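PDB 2F7L: Phosphoglucosamine/phosphogalactosamine mutase from Sulfolobus tokodaii, which interconverts the 6-phosphates and 1-phosphates of glucosamine and galactosamine, using magnesium, on the way to UDP-N-acetylglucosamine and UDP-N-acetylgalactosamine. Local coordinates for residues V23-F34 against N104-D112; E67-A78 against V145-Y155. All coordinates share one frame; numbering follows the deposited sequence.

Contact 1: residues V23-F34 against N104-D112; sequences VLKLSKAIGTFF and NGIKVVDKD
The Phe34 ring meets the strand with its edge: CZ lies 3.7 Å from Val109 O, which sits near the ring plane. One face of this ring is taken by its helix neighbour, Phe33 CD2, over the centre at 4.0 Å above the plane. Asp110 OD1 stands oblique to both rings, 4.2 Å from Phe34 CE1, and its charge has a long, weak partner in Lys120. The rest is aliphatic. Leu26 and Ile106 run past each other in opposite directions, Leu26 CD1 lying 3.5 Å from Ile106 CG2. The same CG2 takes Ile30 CD1 at 3.9 Å, while Ile106 CG1, turned anti to its carbonyl carbon (chi1 -59°), places CD1 beside Val23 CG1. Ile30 CD1 also reaches Val108 CG1, 4.1 Å away, bridging the two strand residues. With an alanine at Ile106, CG2 and CD1 are gone, and Val23 and Ile30 would probably lose their contact with it, leaving a gap under the helix that Leu26 would only partly line. No hydrogen bond crosses; helix and strand run parallel, 1° between their directions and 10.4 Å between their axes, the helix-on-sheet packing of an alpha/beta/alpha sandwich, here domain I of the phosphohexose mutase fold.

Contact 2: residues E67-A78 against V145-Y155; sequences EVYDGGMAPTPA and VKREDRVISTY
Ala78 CB sits over the centre of the Tyr155 ring, 3.6 Å from its centroid and 14° off the normal, a CH-pi contact between the starts of two helices. Tyr155 CG is anti to the backbone N (chi1 180°), which lays the ring across Ala78 and brings its OH beside Pro77 CB. Next to it, Ala74 CB touches both Ile152 CD1, at 3.6 Å, and Val151 CG2; the same Ile152 methyl touches Pro75 CD. Val151 CG1 comes against Gly71 O. Farther out the chains pair as parallel strands: Lys146 N gives to Val68 O (2.9 Å), Asp70 N to Lys146 O, and Glu148 N to Asp70 O from above the carbonyl plane. Beside them, Lys146 lies alongside Tyr69, its CB over the ring face and CD 3.3 Å from Tyr69 OH. A bend at chi4 (60°) turns NZ to Glu67 OE1, 3.1 Å away, in a salt bridge whose hydrogen bond is weak; Glu67 OE2 pairs with Lys39. Asp70 OD1 accepts from Gly72 N in an Asx turn. Glu148 OE1 accepts from Arg150 N, its carboxylate forms a weakly bonded salt bridge with the Arg150 guanidinium, and OE2 is hydrogen-bonded to Tyr88 OH. The apolar centre thus passes into backbone bonds and then charges at the outer edge, where Glu67, set between two lysines, would probably favour its ionised form.

In the fold
Contacts 1 and 2 lie with their centres about 16 Å apart and share one mixed six-stranded sheet of domain I. Along the chain their segments alternate: 23-34, 67-78, 104-112, 145-155. Contact 1 packs helix 20-34 on strand 103-109, next to edge strand 10-13; contact 2 adds edge strand 146-147 to strand 67-73 at the other border and packs the starts of helices 76-86 and 151-160 together, with strands 90-94 and 39-44 lying between. Lys107 NZ comes within 4.3 Å of Thr76 OG1, and both residues reach Asp243, a magnesium ligand by similarity: strand 103-109, on its side turned away from helix 20-34, and the start of helix 76-86 each send a side chain to the probable metal site.

Contact 1: residues V23-F34 against N104-D112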
loop_
_atom_site.group_PDB
_atom_site.type_symbol
_atom_site.label_atom_id
_atom_site.label_comp_id
_atom_site.label_asym_id
_atom_site.label_seq_id
_atom_site.Cartn_x
_atom_site.Cartn_y
_atom_site.Cartn_z
ATOM N N VAL A 23 0.200 5.285 -23.138
ATOM C CA VAL A 23 1.403 5.325 -22.332
ATOM C C VAL A 23 2.461 6.156 -23.052
ATOM O O VAL A 23 3.246 6.866 -22.435
ATOM C CB VAL A 23 1.928 3.894 -22.063
ATOM C CG1 VAL A 23 3.319 3.947 -21.391
ATOM C CG2 VAL A 23 0.924 3.132 -21.190
ATOM N N LEU A 24 2.493 6.087 -24.366
ATOM C CA LEU A 24 3.479 6.888 -25.057
ATOM C C LEU A 24 3.239 8.386 -24.778
ATOM O O LEU A 24 4.196 9.137 -24.519
ATOM C CB LEU A 24 3.453 6.620 -26.569
ATOM C CG LEU A 24 4.362 7.569 -27.367
ATOM C CD1 LEU A 24 5.802 7.440 -26.885
ATOM C CD2 LEU A 24 4.247 7.274 -28.841
ATOM N N LYS A 25 1.977 8.814 -24.822
ATOM C CA LYS A 25 1.648 10.220 -24.581
ATOM C C LYS A 25 1.878 10.610 -23.122
ATOM O O LYS A 25 2.456 11.675 -22.823
ATOM C CB LYS A 25 0.192 10.487 -24.973
ATOM C CG LYS A 25 -0.156 11.944 -25.264
ATOM C CD LYS A 25 -1.353 11.972 -26.186
ATOM C CE LYS A 25 -2.415 12.927 -25.691
ATOM N NZ LYS A 25 -3.571 13.041 -26.627
ATOM N N LEU A 26 1.423 9.733 -22.229
ATOM C CA LEU A 26 1.566 9.927 -20.799
ATOM C C LEU A 26 3.053 10.084 -20.426
ATOM O O LEU A 26 3.379 10.761 -19.458
ATOM C CB LEU A 26 0.937 8.734 -20.075
ATOM C CG LEU A 26 0.529 8.817 -18.597
ATOM C CD1 LEU A 26 1.452 7.962 -17.773
ATOM C CD2 LEU A 26 0.539 10.263 -18.102
ATOM N N SER A 27 3.939 9.480 -21.224
ATOM C CA SER A 27 5.392 9.518 -21.035
ATOM C C SER A 27 6.071 10.811 -21.460
ATOM O O SER A 27 7.110 11.169 -20.913
ATOM C CB SER A 27 6.049 8.387 -21.814
ATOM O OG SER A 27 5.715 7.145 -21.239
ATOM N N LYS A 28 5.519 11.470 -22.479
ATOM C CA LYS A 28 6.065 12.735 -22.956
ATOM C C LYS A 28 5.658 13.762 -21.898
ATOM O O LYS A 28 6.392 14.714 -21.601
ATOM C CB LYS A 28 5.424 13.161 -24.283
ATOM C CG LYS A 28 5.181 12.087 -25.311
ATOM C CD LYS A 28 6.289 12.020 -26.322
ATOM C CE LYS A 28 5.727 11.914 -27.721
ATOM N NZ LYS A 28 5.204 13.201 -28.238
ATOM N N ALA A 29 4.460 13.566 -21.352
ATOM C CA ALA A 29 3.932 14.458 -20.333
ATOM C C ALA A 29 4.766 14.337 -19.065
ATOM O O ALA A 29 5.214 15.342 -18.526
ATOM C CB ALA A 29 2.464 14.120 -20.042
ATOM N N ILE A 30 4.984 13.105 -18.606
ATOM C CA ILE A 30 5.769 12.873 -17.401
ATOM C C ILE A 30 7.170 13.409 -17.608
ATOM O O ILE A 30 7.733 14.055 -16.725
ATOM C CB ILE A 30 5.846 11.370 -17.045
ATOM C CG1 ILE A 30 4.462 10.870 -16.603
ATOM C CG2 ILE A 30 6.851 11.146 -15.912
ATOM C CD1 ILE A 30 4.318 9.341 -16.579
ATOM N N GLY A 31 7.722 13.161 -18.787
ATOM C CA GLY A 31 9.054 13.628 -19.080
ATOM C C GLY A 31 9.116 15.141 -19.152
ATOM O O GLY A 31 10.068 15.769 -18.655
ATOM N N THR A 32 8.111 15.741 -19.776
ATOM C CA THR A 32 8.102 17.174 -19.879
ATOM C C THR A 32 7.987 17.753 -18.469
ATOM O O THR A 32 8.591 18.778 -18.157
ATOM C CB THR A 32 6.937 17.652 -20.739
ATOM O OG1 THR A 32 7.140 17.228 -22.093
ATOM C CG2 THR A 32 6.833 19.147 -20.681
ATOM N N PHE A 33 7.222 17.081 -17.619
ATOM C CA PHE A 33 7.016 17.499 -16.241
ATOM C C PHE A 33 8.300 17.519 -15.398
ATOM O O PHE A 33 8.510 18.409 -14.576
ATOM C CB PHE A 33 6.012 16.560 -15.598
ATOM C CG PHE A 33 5.950 16.670 -14.113
ATOM C CD1 PHE A 33 5.280 17.728 -13.510
ATOM C CD2 PHE A 33 6.543 15.693 -13.305
ATOM C CE1 PHE A 33 5.189 17.817 -12.127
ATOM C CE2 PHE A 33 6.458 15.773 -11.906
ATOM C CZ PHE A 33 5.780 16.837 -11.321
ATOM N N PHE A 34 9.147 16.513 -15.588
ATOM C CA PHE A 34 10.404 16.424 -14.849
ATOM C C PHE A 34 11.463 17.346 -15.460
ATOM O O PHE A 34 12.395 17.750 -14.779
ATOM C CB PHE A 34 10.935 14.982 -14.846
ATOM C CG PHE A 34 10.273 14.075 -13.850
ATOM C CD1 PHE A 34 10.399 14.304 -12.489
ATOM C CD2 PHE A 34 9.576 12.936 -14.280
ATOM C CE1 PHE A 34 9.852 13.415 -11.550
ATOM C CE2 PHE A 34 9.015 12.030 -13.354
ATOM C CZ PHE A 34 9.159 12.274 -11.978
ATOM N N ASN A 104 -2.665 -3.152 -15.718
ATOM C CA ASN A 104 -1.318 -2.631 -15.587
ATOM C C ASN A 104 -1.477 -1.123 -15.588
ATOM O O ASN A 104 -2.539 -0.635 -15.930
ATOM C CB ASN A 104 -0.415 -3.103 -16.708
ATOM C CG ASN A 104 1.022 -3.290 -16.237
ATOM O OD1 ASN A 104 1.795 -4.055 -16.823
ATOM N ND2 ASN A 104 1.381 -2.590 -15.180
ATOM N N GLY A 105 -0.463 -0.381 -15.177
ATOM C CA GLY A 105 -0.607 1.058 -15.152
ATOM C C GLY A 105 0.677 1.841 -14.977
ATOM O O GLY A 105 1.783 1.310 -15.088
ATOM N N ILE A 106 0.541 3.121 -14.694
ATOM C CA ILE A 106 1.709 3.937 -14.532
ATOM C C ILE A 106 1.673 4.656 -13.225
ATOM O O ILE A 106 0.709 5.344 -12.932
ATOM C CB ILE A 106 1.791 4.999 -15.621
ATOM C CG1 ILE A 106 1.829 4.343 -17.003
ATOM C CG2 ILE A 106 3.008 5.868 -15.397
ATOM C CD1 ILE A 106 3.124 3.651 -17.312
ATOM N N LYS A 107 2.711 4.477 -12.420
ATOM C CA LYS A 107 2.836 5.188 -11.152
ATOM C C LYS A 107 4.008 6.141 -11.406
ATOM O O LYS A 107 4.938 5.821 -12.162
ATOM C CB LYS A 107 3.198 4.238 -10.009
ATOM C CG LYS A 107 2.020 3.785 -9.155
ATOM C CD LYS A 107 2.475 2.913 -7.988
ATOM C CE LYS A 107 1.286 2.278 -7.248
ATOM N NZ LYS A 107 1.649 1.167 -6.270
ATOM N N VAL A 108 3.962 7.330 -10.834
ATOM C CA VAL A 108 5.094 8.215 -11.024
ATOM C C VAL A 108 5.536 8.723 -9.667
ATOM O O VAL A 108 4.756 9.317 -8.930
ATOM C CB VAL A 108 4.782 9.381 -12.046
ATOM C CG1 VAL A 108 3.365 9.257 -12.554
ATOM C CG2 VAL A 108 5.076 10.729 -11.450
ATOM N N VAL A 109 6.788 8.427 -9.330
ATOM C CA VAL A 109 7.352 8.844 -8.064
ATOM C C VAL A 109 8.248 10.059 -8.198
ATOM O O VAL A 109 9.146 10.102 -9.030
ATOM C CB VAL A 109 8.121 7.690 -7.385
ATOM C CG1 VAL A 109 8.322 6.569 -8.357
ATOM C CG2 VAL A 109 9.444 8.180 -6.837
ATOM N N ASP A 110 7.979 11.050 -7.358
ATOM C CA ASP A 110 8.736 12.294 -7.343
ATOM C C ASP A 110 10.099 12.201 -6.656
ATOM O O ASP A 110 10.493 11.157 -6.138
ATOM C CB ASP A 110 7.913 13.402 -6.684
ATOM C CG ASP A 110 8.537 14.766 -6.863
ATOM O OD1 ASP A 110 8.540 15.281 -7.991
ATOM O OD2 ASP A 110 9.042 15.323 -5.870
ATOM N N LYS A 111 10.802 13.328 -6.677
ATOM C CA LYS A 111 12.151 13.502 -6.123
ATOM C C LYS A 111 12.380 12.921 -4.735
ATOM O O LYS A 111 13.463 12.441 -4.439
ATOM C CB LYS A 111 12.470 14.997 -6.119
ATOM C CG LYS A 111 13.854 15.383 -5.684
ATOM C CD LYS A 111 14.175 16.864 -6.028
ATOM C CE LYS A 111 13.564 17.895 -5.054
ATOM N NZ LYS A 111 12.092 18.052 -5.143
ATOM N N ASP A 112 11.347 12.959 -3.896
ATOM C CA ASP A 112 11.414 12.472 -2.518
ATOM C C ASP A 112 11.202 10.965 -2.288
ATOM O O ASP A 112 11.347 10.489 -1.169
ATOM C CB ASP A 112 10.438 13.293 -1.641
ATOM C CG ASP A 112 8.986 13.292 -2.171
ATOM O OD1 ASP A 112 8.145 14.051 -1.612
ATOM O OD2 ASP A 112 8.680 12.536 -3.130
#

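Contact 2: residues E67-A78 against V145-Y155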
loop_
_atom_site.group_PDB
_atom_site.type_symbol
_atom_site.label_atom_id
_atom_site.label_comp_id
_atom_site.label_asym_id
_atom_site.label_seq_id
_atom_site.Cartn_x
_atom_site.Cartn_y
_atom_site.Cartn_z
ATOM N N GLU A 67 17.078 11.750 -19.201
ATOM C CA GLU A 67 18.205 10.816 -19.182
ATOM C C GLU A 67 17.609 9.586 -18.505
ATOM O O GLU A 67 17.443 9.575 -17.289
ATOM C CB GLU A 67 19.376 11.371 -18.348
ATOM C CG GLU A 67 20.737 10.732 -18.718
ATOM C CD GLU A 67 21.756 10.682 -17.566
ATOM O OE1 GLU A 67 22.752 9.937 -17.691
ATOM O OE2 GLU A 67 21.575 11.382 -16.542
ATOM N N VAL A 68 17.287 8.562 -19.285
ATOM C CA VAL A 68 16.638 7.362 -18.765
ATOM C C VAL A 68 17.454 6.215 -18.151
ATOM O O VAL A 68 18.447 5.781 -18.710
ATOM C CB VAL A 68 15.763 6.734 -19.866
ATOM C CG1 VAL A 68 15.012 5.540 -19.312
ATOM C CG2 VAL A 68 14.806 7.764 -20.424
ATOM N N TYR A 69 16.992 5.704 -17.012
ATOM C CA TYR A 69 17.622 4.559 -16.350
ATOM C C TYR A 69 16.637 3.399 -16.145
ATOM O O TYR A 69 15.513 3.579 -15.677
ATOM C CB TYR A 69 18.183 4.936 -14.992
ATOM C CG TYR A 69 19.401 5.792 -15.076
ATOM C CD1 TYR A 69 19.298 7.129 -15.451
ATOM C CD2 TYR A 69 20.665 5.267 -14.799
ATOM C CE1 TYR A 69 20.410 7.922 -15.548
ATOM C CE2 TYR A 69 21.792 6.056 -14.894
ATOM C CZ TYR A 69 21.658 7.387 -15.267
ATOM O OH TYR A 69 22.756 8.215 -15.339
ATOM N N ASP A 70 17.104 2.203 -16.466
ATOM C CA ASP A 70 16.321 0.982 -16.354
ATOM C C ASP A 70 16.689 0.164 -15.099
ATOM O O ASP A 70 17.807 -0.344 -14.974
ATOM C CB ASP A 70 16.579 0.130 -17.587
ATOM C CG ASP A 70 15.439 -0.805 -17.898
ATOM O OD1 ASP A 70 15.019 -1.581 -17.008
ATOM O OD2 ASP A 70 14.970 -0.767 -19.056
ATOM N N GLY A 71 15.736 0.014 -14.189
ATOM C CA GLY A 71 15.985 -0.742 -12.984
ATOM C C GLY A 71 15.345 -2.114 -12.991
ATOM O O GLY A 71 15.320 -2.771 -11.963
ATOM N N GLY A 72 14.841 -2.565 -14.134
ATOM C CA GLY A 72 14.207 -3.877 -14.199
ATOM C C GLY A 72 13.009 -4.108 -13.279
ATOM O O GLY A 72 12.307 -3.167 -12.894
ATOM N N MET A 73 12.764 -5.369 -12.926
ATOM C CA MET A 73 11.649 -5.731 -12.050
ATOM C C MET A 73 11.942 -5.597 -10.555
ATOM O O MET A 73 12.955 -6.102 -10.072
ATOM C CB MET A 73 11.206 -7.164 -12.307
ATOM C CG MET A 73 10.609 -7.409 -13.652
ATOM S SD MET A 73 9.953 -9.094 -13.717
ATOM C CE MET A 73 11.469 -9.938 -14.383
ATOM N N ALA A 74 11.047 -4.950 -9.814
ATOM C CA ALA A 74 11.275 -4.815 -8.388
ATOM C C ALA A 74 10.052 -4.341 -7.648
ATOM O O ALA A 74 9.106 -3.870 -8.254
ATOM C CB ALA A 74 12.422 -3.835 -8.144
ATOM N N PRO A 75 10.025 -4.526 -6.327
ATOM C CA PRO A 75 8.865 -4.045 -5.580
ATOM C C PRO A 75 8.864 -2.509 -5.757
ATOM O O PRO A 75 9.928 -1.901 -5.980
ATOM C CB PRO A 75 9.197 -4.462 -4.145
ATOM C CG PRO A 75 9.872 -5.734 -4.332
ATOM C CD PRO A 75 10.783 -5.506 -5.526
ATOM N N THR A 76 7.689 -1.884 -5.674
ATOM C CA THR A 76 7.613 -0.424 -5.811
ATOM C C THR A 76 8.384 0.269 -4.684
ATOM O O THR A 76 9.112 1.227 -4.939
ATOM C CB THR A 76 6.142 0.067 -5.873
ATOM O OG1 THR A 76 5.541 -0.435 -7.070
ATOM C CG2 THR A 76 6.068 1.577 -5.900
ATOM N N PRO A 77 8.242 -0.211 -3.432
ATOM C CA PRO A 77 8.974 0.405 -2.320
ATOM C C PRO A 77 10.478 0.401 -2.675
ATOM O O PRO A 77 11.211 1.345 -2.331
ATOM C CB PRO A 77 8.707 -0.537 -1.137
ATOM C CG PRO A 77 7.505 -1.288 -1.500
ATOM C CD PRO A 77 7.573 -1.450 -2.994
ATOM N N ALA A 78 10.921 -0.673 -3.338
ATOM C CA ALA A 78 12.310 -0.824 -3.763
ATOM C C ALA A 78 12.723 0.227 -4.802
ATOM O O ALA A 78 13.765 0.876 -4.662
ATOM C CB ALA A 78 12.530 -2.211 -4.334
ATOM N N VAL A 145 19.546 4.535 -23.108
ATOM C CA VAL A 145 19.058 4.366 -21.749
ATOM C C VAL A 145 20.129 3.550 -21.028
ATOM O O VAL A 145 20.675 2.599 -21.574
ATOM C CB VAL A 145 17.656 3.654 -21.688
ATOM C CG1 VAL A 145 17.003 3.691 -23.039
ATOM C CG2 VAL A 145 17.776 2.246 -21.162
ATOM N N LYS A 146 20.445 3.964 -19.814
ATOM C CA LYS A 146 21.443 3.306 -19.007
ATOM C C LYS A 146 20.798 2.244 -18.105
ATOM O O LYS A 146 19.590 2.232 -17.908
ATOM C CB LYS A 146 22.170 4.359 -18.165
ATOM C CG LYS A 146 22.953 5.409 -18.983
ATOM C CD LYS A 146 23.497 6.536 -18.086
ATOM C CE LYS A 146 24.449 7.507 -18.813
ATOM N NZ LYS A 146 23.895 8.259 -19.983
ATOM N N ARG A 147 21.603 1.327 -17.585
ATOM C CA ARG A 147 21.086 0.310 -16.693
ATOM C C ARG A 147 21.378 0.722 -15.252
ATOM O O ARG A 147 22.377 1.383 -14.973
ATOM C CB ARG A 147 21.725 -1.054 -16.989
ATOM C CG ARG A 147 21.196 -1.723 -18.257
ATOM C CD ARG A 147 22.241 -2.626 -18.942
ATOM N NE ARG A 147 23.504 -1.922 -19.211
ATOM C CZ ARG A 147 24.562 -2.451 -19.826
ATOM N NH1 ARG A 147 24.530 -3.710 -20.260
ATOM N NH2 ARG A 147 25.662 -1.725 -19.986
ATOM N N GLU A 148 20.478 0.324 -14.355
ATOM C CA GLU A 148 20.560 0.581 -12.921
ATOM C C GLU A 148 20.460 -0.754 -12.165
ATOM O O GLU A 148 19.354 -1.300 -11.968
ATOM C CB GLU A 148 19.424 1.500 -12.502
ATOM C CG GLU A 148 19.324 1.662 -11.013
ATOM C CD GLU A 148 20.663 1.956 -10.377
ATOM O OE1 GLU A 148 21.457 1.017 -10.192
ATOM O OE2 GLU A 148 20.928 3.128 -10.066
ATOM N N ASP A 149 21.610 -1.279 -11.730
ATOM C CA ASP A 149 21.635 -2.570 -11.034
ATOM C C ASP A 149 21.705 -2.526 -9.532
ATOM O O ASP A 149 22.024 -3.524 -8.937
ATOM C CB ASP A 149 22.813 -3.427 -11.508
ATOM C CG ASP A 149 22.679 -3.880 -12.945
ATOM O OD1 ASP A 149 23.687 -4.376 -13.509
ATOM O OD2 ASP A 149 21.567 -3.752 -13.514
ATOM N N ARG A 150 21.407 -1.413 -8.894
ATOM C CA ARG A 150 21.517 -1.382 -7.441
ATOM C C ARG A 150 20.214 -1.402 -6.686
ATOM O O ARG A 150 20.232 -1.531 -5.466
ATOM C CB ARG A 150 22.273 -0.139 -6.998
ATOM C CG ARG A 150 23.626 -0.001 -7.627
ATOM C CD ARG A 150 24.228 1.334 -7.316
ATOM N NE ARG A 150 23.559 2.445 -7.980
ATOM C CZ ARG A 150 23.896 3.710 -7.760
ATOM N NH1 ARG A 150 24.873 3.965 -6.906
ATOM N NH2 ARG A 150 23.268 4.719 -8.356
ATOM N N VAL A 151 19.090 -1.295 -7.390
ATOM C CA VAL A 151 17.792 -1.232 -6.730
ATOM C C VAL A 151 17.440 -2.339 -5.702
ATOM O O VAL A 151 17.199 -2.025 -4.534
ATOM C CB VAL A 151 16.664 -1.007 -7.798
ATOM C CG1 VAL A 151 17.181 -1.390 -9.156
ATOM C CG2 VAL A 151 15.416 -1.764 -7.443
ATOM N N ILE A 152 17.418 -3.609 -6.087
ATOM C CA ILE A 152 17.099 -4.640 -5.098
ATOM C C ILE A 152 18.180 -4.650 -3.997
ATOM O O ILE A 152 17.876 -4.461 -2.812
ATOM C CB ILE A 152 17.047 -6.063 -5.712
ATOM C CG1 ILE A 152 16.016 -6.138 -6.846
ATOM C CG2 ILE A 152 16.706 -7.066 -4.633
ATOM C CD1 ILE A 152 14.608 -6.136 -6.410
ATOM N N SER A 153 19.434 -4.868 -4.387
ATOM C CA SER A 153 20.518 -4.907 -3.407
ATOM C C SER A 153 20.493 -3.707 -2.482
ATOM O O SER A 153 20.624 -3.881 -1.270
ATOM C CB SER A 153 21.902 -4.986 -4.076
ATOM O OG SER A 153 22.419 -3.697 -4.408
ATOM N N THR A 154 20.324 -2.501 -3.028
ATOM C CA THR A 154 20.295 -1.295 -2.200
ATOM C C THR A 154 19.117 -1.339 -1.226
ATOM O O THR A 154 19.233 -0.942 -0.068
ATOM C CB THR A 154 20.155 -0.011 -3.061
ATOM O OG1 THR A 154 21.223 0.049 -4.005
ATOM C CG2 THR A 154 20.200 1.229 -2.210
ATOM N N TYR A 155 17.989 -1.841 -1.709
ATOM C CA TYR A 155 16.759 -1.939 -0.936
ATOM C C TYR A 155 16.907 -2.865 0.259
ATOM O O TYR A 155 16.646 -2.468 1.395
ATOM C CB TYR A 155 15.648 -2.433 -1.863
ATOM C CG TYR A 155 14.273 -2.610 -1.266
ATOM C CD1 TYR A 155 13.549 -1.524 -0.786
ATOM C CD2 TYR A 155 13.665 -3.865 -1.263
ATOM C CE1 TYR A 155 12.237 -1.682 -0.321
ATOM C CE2 TYR A 155 12.375 -4.049 -0.810
ATOM C CZ TYR A 155 11.651 -2.954 -0.340
ATOM O OH TYR A 155 10.334 -3.135 0.075
#